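Local structure of Apc35852 (Geobacillus stearothermophilus, 1U9C) at residues T24-E29 against A74-T79; V8-T13 against L36-K41; F90-L95 against E214-A219. The protein is of unknown function but belongs to the DJ-1/PfpI family, whose members include chaperones and cysteine proteases. One frame throughout, in Å; residues are numbered along the deposited sequence.

Interaction 1 (T24-E29 against A74-T79)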
ATOM      1  N   THR A  24       3.543   7.590  14.297  1.00 23.72           N
ATOM      2  CA  THR A  24       3.471   6.502  13.348  1.00 21.93           C
ATOM      3  C   THR A  24       4.519   6.648  12.263  1.00 21.76           C
ATOM      4  O   THR A  24       5.560   7.276  12.393  1.00 23.22           O
ATOM      5  CB  THR A  24       2.050   6.438  12.871  1.00 21.93           C
ATOM      6  OG1 THR A  24       1.805   5.302  12.056  1.00 23.63           O
ATOM      7  CG2 THR A  24       1.592   7.701  12.120  1.00 23.63           C
ATOM      8  N   GLY A  25       4.256   5.942  11.172  1.00 20.30           N
ATOM      9  CA  GLY A  25       5.106   5.893   9.958  1.00 20.58           C
ATOM     10  C   GLY A  25       4.725   4.680   9.130  1.00 19.28           C
ATOM     11  O   GLY A  25       3.626   4.256   9.180  1.00 19.75           O
ATOM     12  N   LEU A  26       5.677   4.207   8.343  1.00 19.61           N
ATOM     13  CA  LEU A  26       5.532   2.980   7.553  1.00 19.45           C
ATOM     14  C   LEU A  26       5.582   1.781   8.450  1.00 19.54           C
ATOM     15  O   LEU A  26       6.391   1.701   9.388  1.00 20.07           O
ATOM     16  CB  LEU A  26       6.714   2.907   6.587  1.00 19.39           C
ATOM     17  CG  LEU A  26       6.963   1.549   5.936  1.00 19.75           C
ATOM     18  CD1 LEU A  26       5.876   1.095   5.013  1.00 20.20           C
ATOM     19  CD2 LEU A  26       8.309   1.632   5.201  1.00 20.42           C
ATOM     20  N   TRP A  27       4.691   0.813   8.218  1.00 20.13           N
ATOM     21  CA  TRP A  27       4.777  -0.460   8.897  1.00 20.51           C
ATOM     22  C   TRP A  27       5.823  -1.316   8.172  1.00 19.63           C
ATOM     23  O   TRP A  27       5.561  -1.797   7.075  1.00 20.08           O
ATOM     24  CB  TRP A  27       3.432  -1.217   8.914  1.00 21.23           C
ATOM     25  CG  TRP A  27       3.427  -2.287   9.909  1.00 21.79           C
ATOM     26  CD1 TRP A  27       3.869  -3.581   9.741  1.00 22.49           C
ATOM     27  CD2 TRP A  27       3.087  -2.158  11.283  1.00 21.87           C
ATOM     28  NE1 TRP A  27       3.780  -4.265  10.940  1.00 23.44           N
ATOM     29  CE2 TRP A  27       3.317  -3.398  11.887  1.00 22.66           C
ATOM     30  CE3 TRP A  27       2.599  -1.099  12.057  1.00 23.05           C
ATOM     31  CZ2 TRP A  27       3.074  -3.608  13.229  1.00 24.25           C
ATOM     32  CZ3 TRP A  27       2.367  -1.322  13.399  1.00 25.36           C
ATOM     33  CH2 TRP A  27       2.597  -2.530  13.953  1.00 24.48           C
ATOM     34  N   LEU A  28       6.980  -1.458   8.775  1.00 19.42           N
ATOM     35  CA  LEU A  28       8.157  -1.991   8.097  1.00 19.31           C
ATOM     36  C   LEU A  28       7.910  -3.266   7.306  1.00 20.54           C
ATOM     37  O   LEU A  28       8.267  -3.350   6.110  1.00 20.43           O
ATOM     38  CB  LEU A  28       9.317  -2.120   9.086  1.00 21.37           C
ATOM     39  CG  LEU A  28      10.574  -2.708   8.466  1.00 20.94           C
ATOM     40  CD1 LEU A  28      11.146  -1.910   7.293  1.00 22.75           C
ATOM     41  CD2 LEU A  28      11.599  -2.844   9.593  1.00 21.85           C
ATOM     42  N   GLU A  29       7.282  -4.268   7.896  1.00 20.51           N
ATOM     43  CA  GLU A  29       7.150  -5.550   7.238  1.00 20.27           C
ATOM     44  C   GLU A  29       6.406  -5.419   5.926  1.00 20.22           C
ATOM     45  O   GLU A  29       6.600  -6.224   5.000  1.00 21.04           O
ATOM     46  CB  GLU A  29       6.408  -6.564   8.175  1.00 21.46           C
ATOM     47  CG  GLU A  29       6.053  -7.899   7.535  1.00 24.71           C
ATOM     48  CD  GLU A  29       5.322  -8.861   8.421  1.00 27.48           C
ATOM     49  OE1 GLU A  29       4.820  -8.485   9.506  1.00 33.14           O
ATOM     50  OE2 GLU A  29       5.234 -10.024   7.948  1.00 32.62           O
ATOM     51  N   ALA A  74      17.723  -0.561   4.194  1.00 19.66           N
ATOM     52  CA  ALA A  74      18.594   0.427   3.617  1.00 18.99           C
ATOM     53  C   ALA A  74      17.980   1.217   2.516  1.00 20.58           C
ATOM     54  O   ALA A  74      18.205   2.449   2.434  1.00 20.78           O
ATOM     55  CB  ALA A  74      19.917  -0.281   3.165  1.00 19.20           C
ATOM     56  N   ALA A  75      17.187   0.592   1.652  1.00 19.44           N
ATOM     57  CA  ALA A  75      16.494   1.304   0.609  1.00 19.46           C
ATOM     58  C   ALA A  75      15.612   2.422   1.137  1.00 20.35           C
ATOM     59  O   ALA A  75      15.468   3.460   0.498  1.00 21.12           O
ATOM     60  CB  ALA A  75      15.701   0.331  -0.229  1.00 20.13           C
ATOM     61  N   LEU A  76      15.013   2.180   2.289  1.00 19.41           N
ATOM     62  CA  LEU A  76      14.101   3.165   2.864  1.00 18.69           C
ATOM     63  C   LEU A  76      14.798   4.377   3.387  1.00 20.25           C
ATOM     64  O   LEU A  76      14.132   5.377   3.690  1.00 20.87           O
ATOM     65  CB  LEU A  76      13.345   2.515   4.011  1.00 18.97           C
ATOM     66  CG  LEU A  76      12.335   1.486   3.587  1.00 20.33           C
ATOM     67  CD1 LEU A  76      11.832   0.725   4.799  1.00 20.78           C
ATOM     68  CD2 LEU A  76      11.162   2.137   2.811  1.00 20.61           C
ATOM     69  N   LYS A  77      16.117   4.358   3.507  1.00 20.18           N
ATOM     70  CA  LYS A  77      16.845   5.535   3.997  1.00 21.11           C
ATOM     71  C   LYS A  77      17.052   6.593   2.903  1.00 21.23           C
ATOM     72  O   LYS A  77      17.408   7.738   3.231  1.00 22.39           O
ATOM     73  CB  LYS A  77      18.216   5.124   4.630  1.00 22.98           C
ATOM     74  CG  LYS A  77      18.071   4.161   5.764  1.00 26.77           C
ATOM     75  CD  LYS A  77      19.278   4.146   6.699  1.00 28.55           C
ATOM     76  CE  LYS A  77      19.203   2.968   7.624  1.00 35.15           C
ATOM     77  NZ  LYS A  77      17.980   2.869   8.432  1.00 38.89           N
ATOM     78  N   HIS A  78      16.835   6.257   1.636  1.00 20.43           N
ATOM     79  CA  HIS A  78      17.104   7.157   0.518  1.00 20.49           C
ATOM     80  C   HIS A  78      16.134   6.929  -0.617  1.00 21.76           C
ATOM     81  O   HIS A  78      16.474   6.652  -1.751  1.00 22.43           O
ATOM     82  CB  HIS A  78      18.585   7.039   0.044  1.00 22.27           C
ATOM     83  CG  HIS A  78      19.035   5.637  -0.185  1.00 21.48           C
ATOM     84  ND1 HIS A  78      19.841   4.955   0.707  1.00 27.36           N
ATOM     85  CD2 HIS A  78      18.739   4.767  -1.177  1.00 27.90           C
ATOM     86  CE1 HIS A  78      20.016   3.720   0.256  1.00 25.18           C
ATOM     87  NE2 HIS A  78      19.389   3.583  -0.886  1.00 27.29           N
ATOM     88  N   THR A  79      14.845   7.109  -0.288  1.00 19.54           N
ATOM     89  CA  THR A  79      13.788   6.891  -1.281  1.00 20.47           C
ATOM     90  C   THR A  79      13.706   8.016  -2.300  1.00 19.90           C
ATOM     91  O   THR A  79      14.050   9.168  -2.008  1.00 20.57           O
ATOM     92  CB  THR A  79      12.425   6.679  -0.604  1.00 19.23           C
ATOM     93  OG1 THR A  79      12.024   7.883   0.073  1.00 19.51           O
ATOM     94  CG2 THR A  79      12.473   5.566   0.391  1.00 20.12           C
TER

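Interaction 2 (V8-T13 against L36-K41)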
ATOM      1  N   VAL A   8       8.335  -2.780 -10.801  1.00 22.14           N
ATOM      2  CA  VAL A   8       7.387  -2.528  -9.708  1.00 20.85           C
ATOM      3  C   VAL A   8       7.725  -1.198  -9.043  1.00 21.05           C
ATOM      4  O   VAL A   8       8.863  -0.967  -8.652  1.00 21.85           O
ATOM      5  CB  VAL A   8       7.349  -3.657  -8.651  1.00 22.22           C
ATOM      6  CG1 VAL A   8       6.370  -3.367  -7.578  1.00 21.76           C
ATOM      7  CG2 VAL A   8       7.044  -4.982  -9.309  1.00 22.03           C
ATOM      8  N   LEU A   9       6.716  -0.353  -8.894  1.00 19.45           N
ATOM      9  CA  LEU A   9       6.838   0.907  -8.153  1.00 20.05           C
ATOM     10  C   LEU A   9       6.280   0.681  -6.748  1.00 19.34           C
ATOM     11  O   LEU A   9       5.124   0.294  -6.605  1.00 20.79           O
ATOM     12  CB  LEU A   9       6.027   2.003  -8.844  1.00 19.89           C
ATOM     13  CG  LEU A   9       5.964   3.343  -8.118  1.00 20.42           C
ATOM     14  CD1 LEU A   9       7.329   3.991  -8.031  1.00 20.01           C
ATOM     15  CD2 LEU A   9       4.950   4.242  -8.813  1.00 21.10           C
ATOM     16  N   MET A  10       7.081   0.916  -5.714  1.00 19.68           N
ATOM     17  CA  MET A  10       6.583   0.850  -4.332  1.00 19.22           C
ATOM     18  C   MET A  10       6.496   2.230  -3.738  1.00 20.76           C
ATOM     19  O   MET A  10       7.454   2.999  -3.961  1.00 21.02           O
ATOM     20  CB  MET A  10       7.496  -0.028  -3.483  1.00 20.45           C
ATOM     21  CG  MET A  10       7.573  -1.471  -4.018  1.00 19.75           C
ATOM     22  SD  MET A  10       8.479  -2.619  -2.941  1.00 21.56           S
ATOM     23  CE  MET A  10       7.275  -2.882  -1.649  1.00 23.84           C
ATOM     24  N   VAL A  11       5.384   2.574  -3.098  1.00 19.69           N
ATOM     25  CA  VAL A  11       5.228   3.928  -2.561  1.00 19.65           C
ATOM     26  C   VAL A  11       4.848   3.821  -1.106  1.00 18.40           C
ATOM     27  O   VAL A  11       3.884   3.167  -0.737  1.00 19.23           O
ATOM     28  CB  VAL A  11       4.160   4.720  -3.332  1.00 20.67           C
ATOM     29  CG1 VAL A  11       4.143   6.164  -2.838  1.00 21.49           C
ATOM     30  CG2 VAL A  11       4.391   4.711  -4.828  1.00 21.05           C
ATOM     31  N   VAL A  12       5.633   4.491  -0.249  1.00 18.75           N
ATOM     32  CA  VAL A  12       5.412   4.490   1.182  1.00 19.41           C
ATOM     33  C   VAL A  12       5.205   5.914   1.741  1.00 18.80           C
ATOM     34  O   VAL A  12       5.542   6.929   1.160  1.00 19.19           O
ATOM     35  CB  VAL A  12       6.573   3.780   1.933  1.00 19.31           C
ATOM     36  CG1 VAL A  12       6.700   2.364   1.439  1.00 19.93           C
ATOM     37  CG2 VAL A  12       7.909   4.549   1.778  1.00 20.57           C
ATOM     38  N   THR A  13       4.616   5.917   2.950  1.00 18.78           N
ATOM     39  CA  THR A  13       4.345   7.154   3.718  1.00 18.72           C
ATOM     40  C   THR A  13       5.614   7.768   4.272  1.00 19.61           C
ATOM     41  O   THR A  13       6.653   7.124   4.438  1.00 20.89           O
ATOM     42  CB  THR A  13       3.373   6.796   4.862  1.00 18.80           C
ATOM     43  OG1 THR A  13       2.937   7.989   5.556  1.00 19.57           O
ATOM     44  CG2 THR A  13       4.003   5.929   5.925  1.00 20.77           C
ATOM     45  N   LEU A  36      11.435  -7.896  -0.760  1.00 21.41           N
ATOM     46  CA  LEU A  36      12.300  -9.077  -0.887  1.00 22.08           C
ATOM     47  C   LEU A  36      11.688 -10.051  -1.905  1.00 22.53           C
ATOM     48  O   LEU A  36      12.420 -10.633  -2.734  1.00 22.39           O
ATOM     49  CB  LEU A  36      12.467  -9.771   0.487  1.00 23.66           C
ATOM     50  CG  LEU A  36      13.248 -11.082   0.582  1.00 27.11           C
ATOM     51  CD1 LEU A  36      14.678 -10.810   0.177  1.00 30.22           C
ATOM     52  CD2 LEU A  36      13.191 -11.740   1.948  1.00 27.82           C
ATOM     53  N   VAL A  37      10.373 -10.321  -1.865  1.00 21.68           N
ATOM     54  CA  VAL A  37       9.709 -11.165  -2.853  1.00 21.32           C
ATOM     55  C   VAL A  37       9.986 -10.670  -4.259  1.00 22.63           C
ATOM     56  O   VAL A  37      10.376 -11.456  -5.165  1.00 22.92           O
ATOM     57  CB  VAL A  37       8.156 -11.256  -2.582  1.00 22.02           C
ATOM     58  CG1 VAL A  37       7.379 -11.868  -3.794  1.00 23.93           C
ATOM     59  CG2 VAL A  37       7.849 -12.042  -1.303  1.00 22.90           C
ATOM     60  N   PHE A  38       9.794  -9.364  -4.490  1.00 20.94           N
ATOM     61  CA  PHE A  38      10.005  -8.820  -5.829  1.00 21.51           C
ATOM     62  C   PHE A  38      11.471  -8.871  -6.274  1.00 22.65           C
ATOM     63  O   PHE A  38      11.768  -9.210  -7.422  1.00 22.28           O
ATOM     64  CB  PHE A  38       9.450  -7.386  -5.903  1.00 20.94           C
ATOM     65  CG  PHE A  38       7.975  -7.268  -5.609  1.00 20.38           C
ATOM     66  CD1 PHE A  38       7.064  -8.249  -5.943  1.00 21.29           C
ATOM     67  CD2 PHE A  38       7.499  -6.135  -4.975  1.00 21.01           C
ATOM     68  CE1 PHE A  38       5.734  -8.121  -5.661  1.00 20.16           C
ATOM     69  CE2 PHE A  38       6.163  -6.019  -4.699  1.00 19.57           C
ATOM     70  CZ  PHE A  38       5.288  -7.011  -5.045  1.00 21.40           C
ATOM     71  N   GLN A  39      12.381  -8.551  -5.365  1.00 23.65           N
ATOM     72  CA  GLN A  39      13.811  -8.685  -5.684  1.00 25.35           C
ATOM     73  C   GLN A  39      14.152 -10.140  -6.022  1.00 25.79           C
ATOM     74  O   GLN A  39      14.910 -10.353  -7.010  1.00 27.68           O
ATOM     75  CB  GLN A  39      14.650  -8.182  -4.495  1.00 26.73           C
ATOM     76  CG  GLN A  39      14.606  -6.712  -4.320  1.00 29.37           C
ATOM     77  CD  GLN A  39      15.247  -5.992  -5.461  1.00 36.79           C
ATOM     78  OE1 GLN A  39      14.645  -5.151  -6.122  1.00 37.23           O
ATOM     79  NE2 GLN A  39      16.459  -6.397  -5.764  1.00 40.38           N
ATOM     80  N   GLU A  40      13.615 -11.137  -5.288  1.00 24.00           N
ATOM     81  CA  GLU A  40      13.891 -12.603  -5.548  1.00 25.17           C
ATOM     82  C   GLU A  40      13.431 -12.994  -6.923  1.00 25.09           C
ATOM     83  O   GLU A  40      13.993 -13.909  -7.545  1.00 25.18           O
ATOM     84  CB  GLU A  40      13.142 -13.475  -4.512  1.00 25.27           C
ATOM     85  CG  GLU A  40      13.758 -13.530  -3.114  1.00 30.43           C
ATOM     86  CD  GLU A  40      12.851 -14.132  -2.018  1.00 31.23           C
ATOM     87  OE1 GLU A  40      11.597 -14.267  -2.131  1.00 37.72           O
ATOM     88  OE2 GLU A  40      13.387 -14.477  -0.941  1.00 41.30           O
ATOM     89  N   LYS A  41      12.369 -12.409  -7.415  1.00 24.01           N
ATOM     90  CA  LYS A  41      11.867 -12.725  -8.719  1.00 23.85           C
ATOM     91  C   LYS A  41      12.653 -12.033  -9.818  1.00 23.52           C
ATOM     92  O   LYS A  41      12.396 -12.278 -11.013  1.00 25.45           O
ATOM     93  CB  LYS A  41      10.401 -12.284  -8.869  1.00 25.07           C
ATOM     94  CG  LYS A  41       9.396 -13.153  -8.206  1.00 29.71           C
ATOM     95  CD  LYS A  41       9.339 -14.588  -8.789  1.00 31.96           C
ATOM     96  CE  LYS A  41       8.857 -14.691 -10.208  1.00 36.71           C
ATOM     97  NZ  LYS A  41       8.756 -16.152 -10.631  1.00 36.47           N
TER

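Interaction 3 (F90-L95 against E214-A219)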
ATOM      1  N   PHE A  90       5.944   1.284 -15.322  1.00 23.54           N
ATOM      2  CA  PHE A  90       5.862   0.217 -14.328  1.00 23.36           C
ATOM      3  C   PHE A  90       4.710  -0.711 -14.610  1.00 23.75           C
ATOM      4  O   PHE A  90       3.639  -0.260 -14.960  1.00 27.10           O
ATOM      5  CB  PHE A  90       5.685   0.814 -12.946  1.00 24.05           C
ATOM      6  CG  PHE A  90       6.850   1.612 -12.513  1.00 21.74           C
ATOM      7  CD1 PHE A  90       7.976   1.010 -12.010  1.00 22.91           C
ATOM      8  CD2 PHE A  90       6.834   3.005 -12.649  1.00 23.65           C
ATOM      9  CE1 PHE A  90       9.090   1.745 -11.695  1.00 25.06           C
ATOM     10  CE2 PHE A  90       7.938   3.760 -12.301  1.00 26.96           C
ATOM     11  CZ  PHE A  90       9.062   3.124 -11.815  1.00 26.46           C
ATOM     12  N   ASP A  91       4.896  -1.994 -14.354  1.00 20.69           N
ATOM     13  CA  ASP A  91       3.888  -3.028 -14.528  1.00 20.66           C
ATOM     14  C   ASP A  91       2.951  -3.136 -13.355  1.00 18.15           C
ATOM     15  O   ASP A  91       1.842  -3.598 -13.475  1.00 20.69           O
ATOM     16  CB  ASP A  91       4.591  -4.332 -14.778  1.00 20.99           C
ATOM     17  CG  ASP A  91       5.502  -4.231 -15.932  1.00 22.44           C
ATOM     18  OD1 ASP A  91       5.007  -4.346 -17.093  1.00 24.81           O
ATOM     19  OD2 ASP A  91       6.739  -4.061 -15.851  1.00 22.99           O
ATOM     20  N   ALA A  92       3.405  -2.704 -12.171  1.00 19.37           N
ATOM     21  CA  ALA A  92       2.630  -2.797 -10.931  1.00 19.17           C
ATOM     22  C   ALA A  92       3.002  -1.647  -9.988  1.00 20.03           C
ATOM     23  O   ALA A  92       4.190  -1.228  -9.987  1.00 19.51           O
ATOM     24  CB  ALA A  92       2.804  -4.129 -10.193  1.00 20.40           C
ATOM     25  N   ILE A  93       2.057  -1.238  -9.156  1.00 19.45           N
ATOM     26  CA  ILE A  93       2.356  -0.322  -8.016  1.00 19.61           C
ATOM     27  C   ILE A  93       1.904  -1.083  -6.793  1.00 19.01           C
ATOM     28  O   ILE A  93       0.873  -1.773  -6.760  1.00 20.66           O
ATOM     29  CB  ILE A  93       1.618   1.035  -8.205  1.00 19.35           C
ATOM     30  CG1 ILE A  93       2.024   1.985  -7.076  1.00 20.49           C
ATOM     31  CG2 ILE A  93       0.120   0.905  -8.263  1.00 20.07           C
ATOM     32  CD1 ILE A  93       1.453   3.409  -7.319  1.00 21.10           C
ATOM     33  N   PHE A  94       2.712  -0.915  -5.717  1.00 20.10           N
ATOM     34  CA  PHE A  94       2.471  -1.552  -4.432  1.00 18.45           C
ATOM     35  C   PHE A  94       2.522  -0.518  -3.311  1.00 20.25           C
ATOM     36  O   PHE A  94       3.526   0.162  -3.185  1.00 19.85           O
ATOM     37  CB  PHE A  94       3.544  -2.636  -4.226  1.00 20.50           C
ATOM     38  CG  PHE A  94       3.213  -3.610  -3.128  1.00 20.32           C
ATOM     39  CD1 PHE A  94       2.673  -4.852  -3.413  1.00 21.05           C
ATOM     40  CD2 PHE A  94       3.365  -3.272  -1.776  1.00 20.62           C
ATOM     41  CE1 PHE A  94       2.337  -5.724  -2.400  1.00 20.88           C
ATOM     42  CE2 PHE A  94       3.013  -4.160  -0.786  1.00 21.06           C
ATOM     43  CZ  PHE A  94       2.498  -5.384  -1.132  1.00 21.44           C
ATOM     44  N   LEU A  95       1.465  -0.461  -2.523  1.00 18.32           N
ATOM     45  CA  LEU A  95       1.328   0.490  -1.401  1.00 18.30           C
ATOM     46  C   LEU A  95       1.326  -0.203  -0.075  1.00 18.65           C
ATOM     47  O   LEU A  95       0.302  -0.719   0.361  1.00 19.41           O
ATOM     48  CB  LEU A  95       0.001   1.279  -1.555  1.00 19.88           C
ATOM     49  CG  LEU A  95      -0.184   2.051  -2.850  1.00 21.99           C
ATOM     50  CD1 LEU A  95      -1.517   2.806  -2.822  1.00 22.18           C
ATOM     51  CD2 LEU A  95       0.896   2.879  -3.210  1.00 22.72           C
ATOM     52  N   GLU A 214       2.588 -12.139  -3.336  1.00 21.92           N
ATOM     53  CA  GLU A 214       2.556 -13.307  -4.200  1.00 22.64           C
ATOM     54  C   GLU A 214       1.438 -13.229  -5.226  1.00 21.79           C
ATOM     55  O   GLU A 214       1.543 -13.758  -6.358  1.00 21.61           O
ATOM     56  CB  GLU A 214       2.481 -14.594  -3.361  1.00 24.24           C
ATOM     57  CG  GLU A 214       3.713 -14.832  -2.497  1.00 25.39           C
ATOM     58  CD  GLU A 214       4.999 -15.093  -3.278  1.00 30.89           C
ATOM     59  OE1 GLU A 214       4.930 -15.304  -4.512  1.00 33.91           O
ATOM     60  OE2 GLU A 214       6.097 -15.122  -2.655  1.00 36.21           O
ATOM     61  N   LYS A 215       0.343 -12.572  -4.893  1.00 21.01           N
ATOM     62  CA  LYS A 215      -0.678 -12.294  -5.892  1.00 21.43           C
ATOM     63  C   LYS A 215      -0.188 -11.375  -7.009  1.00 19.88           C
ATOM     64  O   LYS A 215      -0.549 -11.549  -8.164  1.00 20.46           O
ATOM     65  CB  LYS A 215      -1.984 -11.737  -5.271  1.00 21.75           C
ATOM     66  CG  LYS A 215      -2.851 -12.796  -4.543  1.00 24.06           C
ATOM     67  CD  LYS A 215      -4.028 -12.187  -3.748  1.00 22.63           C
ATOM     68  CE  LYS A 215      -4.976 -13.254  -3.207  1.00 24.69           C
ATOM     69  NZ  LYS A 215      -4.366 -14.087  -2.108  1.00 22.79           N
ATOM     70  N   VAL A 216       0.622 -10.371  -6.630  1.00 19.98           N
ATOM     71  CA  VAL A 216       1.241  -9.478  -7.626  1.00 19.54           C
ATOM     72  C   VAL A 216       2.118 -10.281  -8.537  1.00 19.23           C
ATOM     73  O   VAL A 216       2.057 -10.138  -9.744  1.00 19.32           O
ATOM     74  CB  VAL A 216       1.960  -8.312  -6.945  1.00 20.40           C
ATOM     75  CG1 VAL A 216       2.725  -7.490  -7.937  1.00 20.49           C
ATOM     76  CG2 VAL A 216       0.938  -7.466  -6.174  1.00 20.51           C
ATOM     77  N   VAL A 217       2.952 -11.133  -7.972  1.00 19.26           N
ATOM     78  CA  VAL A 217       3.844 -11.966  -8.772  1.00 19.59           C
ATOM     79  C   VAL A 217       3.050 -12.825  -9.761  1.00 18.70           C
ATOM     80  O   VAL A 217       3.375 -12.893 -10.922  1.00 19.42           O
ATOM     81  CB  VAL A 217       4.747 -12.900  -7.856  1.00 19.84           C
ATOM     82  CG1 VAL A 217       5.471 -13.956  -8.668  1.00 21.05           C
ATOM     83  CG2 VAL A 217       5.724 -12.068  -7.051  1.00 21.48           C
ATOM     84  N   ALA A 218       1.960 -13.435  -9.281  1.00 20.52           N
ATOM     85  CA  ALA A 218       1.146 -14.274 -10.163  1.00 20.10           C
ATOM     86  C   ALA A 218       0.556 -13.470 -11.311  1.00 20.19           C
ATOM     87  O   ALA A 218       0.625 -13.888 -12.466  1.00 19.40           O
ATOM     88  CB  ALA A 218      -0.021 -14.918  -9.399  1.00 20.94           C
ATOM     89  N   ALA A 219       0.000 -12.285 -10.990  1.00 18.78           N
ATOM     90  CA  ALA A 219      -0.527 -11.426 -12.046  1.00 19.62           C
ATOM     91  C   ALA A 219       0.550 -10.989 -13.051  1.00 19.90           C
ATOM     92  O   ALA A 219       0.291 -10.938 -14.263  1.00 21.23           O
ATOM     93  CB  ALA A 219      -1.199 -10.225 -11.448  1.00 19.94           C
TER

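Interaction 1 (T24-E29 against A74-T79)
With CG anti to the backbone N in Leu26 (chi1 164°) and in Leu28 (chi1 178°), both side chains reach Leu76. In Leu76 the first torsion is different: CG lies beside the backbone N (chi1 -71°), and the two methyl groups are presented to the 24-29 segment. CD1 of Leu76 is the shared point. It lies 3.7 Å from Leu26 CD2 and 3.7 Å from Leu28 CD1. The second methyl of Leu76, CD2, also meets Leu26, with its carbon 3.8 Å from Leu26 CD2. Leu26 therefore touches both branches of the Leu76 fork with one methyl, while Leu28 touches one branch. The Leu26 and Leu76 side chains cross at about a right angle. All three are buried, and the contact is purely apolar. It joins the loop leading into helix 28-40, and the first residues of that helix, to the turn around Leu76 after helix 70-75, at one flank of the α/β fold of this family. Leu76 sits in a type I beta turn, Ala75 to His78. Phe31 of helix 28-40 packs against both Leu26 and Leu76. Ser61 OG bonds to Leu28 N and weakly to Leu26 O. Leu76 has a backbone bond with Val55, and Leu26 has backbone bonds with Pro56 and Asp58.

Interaction 2 (V8-T13 against L36-K41)
The closest backbone approach is at Val8 and Phe38, with CA atoms 7.8 Å apart, so strand 7-12 and helix 28-40 meet through side chains. Val8 and Met10 are two residues apart on the strand and both point toward the helix. Phe38 is the single helix residue that meets them here. Its CG lies beside the backbone N (chi1 -60°), which carries the ring toward the strand. Val8 approaches one face of this ring. Its CG2 stands over the face near its middle. Its CG1, on the same side, is displaced beyond the CD2-CE2 edge, 3.9 Å from Phe38 CE2 and 4.0 Å from Phe38 CD2. Met10 comes from another direction. Its sulfur is at the ring edge, near the ring plane, 4.2 Å from Phe38 CD2. Measured to the centroid of the Phe38 ring, Met10 SD is 5.4 Å away and 86° off the ring normal. This is a Met-aromatic contact of the edge kind. One ring is thus touched on a face by a branched aliphatic group and at its edge by a thioether. Val45 of the next strand touches both Met10 and Phe38. Lys41 NZ forms a salt bridge with Glu221 OE2. Strand 7-12 is linked through helix 28-40 to strand 44-49, its parallel neighbour: a beta-alpha-beta crossover, the repeating element of Rossmann-like α/β folds.

Interaction 3 (F90-L95 against E214-A219)
Aliphatic packing links Ala92 to Val216. Ala92 CB lies 4.0 Å from Val216 CG1, the branch anti to the backbone N (chi1 173°). The backbones are closest at the same pair, with CA atoms 7.6 Å apart. Aliphatic-aromatic packing involves the other branch of the valine. Val216 CG2 is 4.2 Å from Phe94 CD1 and sits at the ring edge, near its plane. The Phe94 ring reaches it with CG anti to the backbone N (chi1 -165°). Val216 therefore sets one methyl against each of two alternate strand residues, Ala92 and Phe94, which point toward the helix. Ile93, between them, points away and packs on helix 109-120. This alternation fits the α/β sandwich of the DJ-1/PfpI family, in which helices cover both faces of a largely parallel sheet. Helix 209-221 lies on the same face as helix 28-40, and Val216 also touches Phe38 of that helix and Ala126 of strand 124-127. Cys129, just beyond this strand, is oxidised to 3-sulfinoalanine, consistent with the reactive cysteine of this family. The polar interactions lie around the contact and involve other residues: Lys215 NZ bonds to Ser194 OG, and Asp91 OD2 accepts a bond from Arg7 N.

All three contacts are buried and apolar, and each has three touching residues. Interactions 1 and 2 share helix 28-40, one near its start and the other toward its end. They also touch: Leu26 N is 3.4 Å from Thr13 CG2. Interactions 2 and 3 sit on neighbouring strands of the main sheet, with centres about 8 Å apart. Leu9 probably bonds to Ala92 and Phe94 through the backbone. Interactions 1 and 3 do not touch; their nearest atoms are about 7 Å apart. The chemistry follows the place: leucine methyls alone at the flank, a helix-borne phenylalanine met by a valine and a methionine sulfur where helix 28-40 packs on strand 7-12, and small aliphatic groups beside an aromatic edge where helix 209-221 packs on strand 92-95.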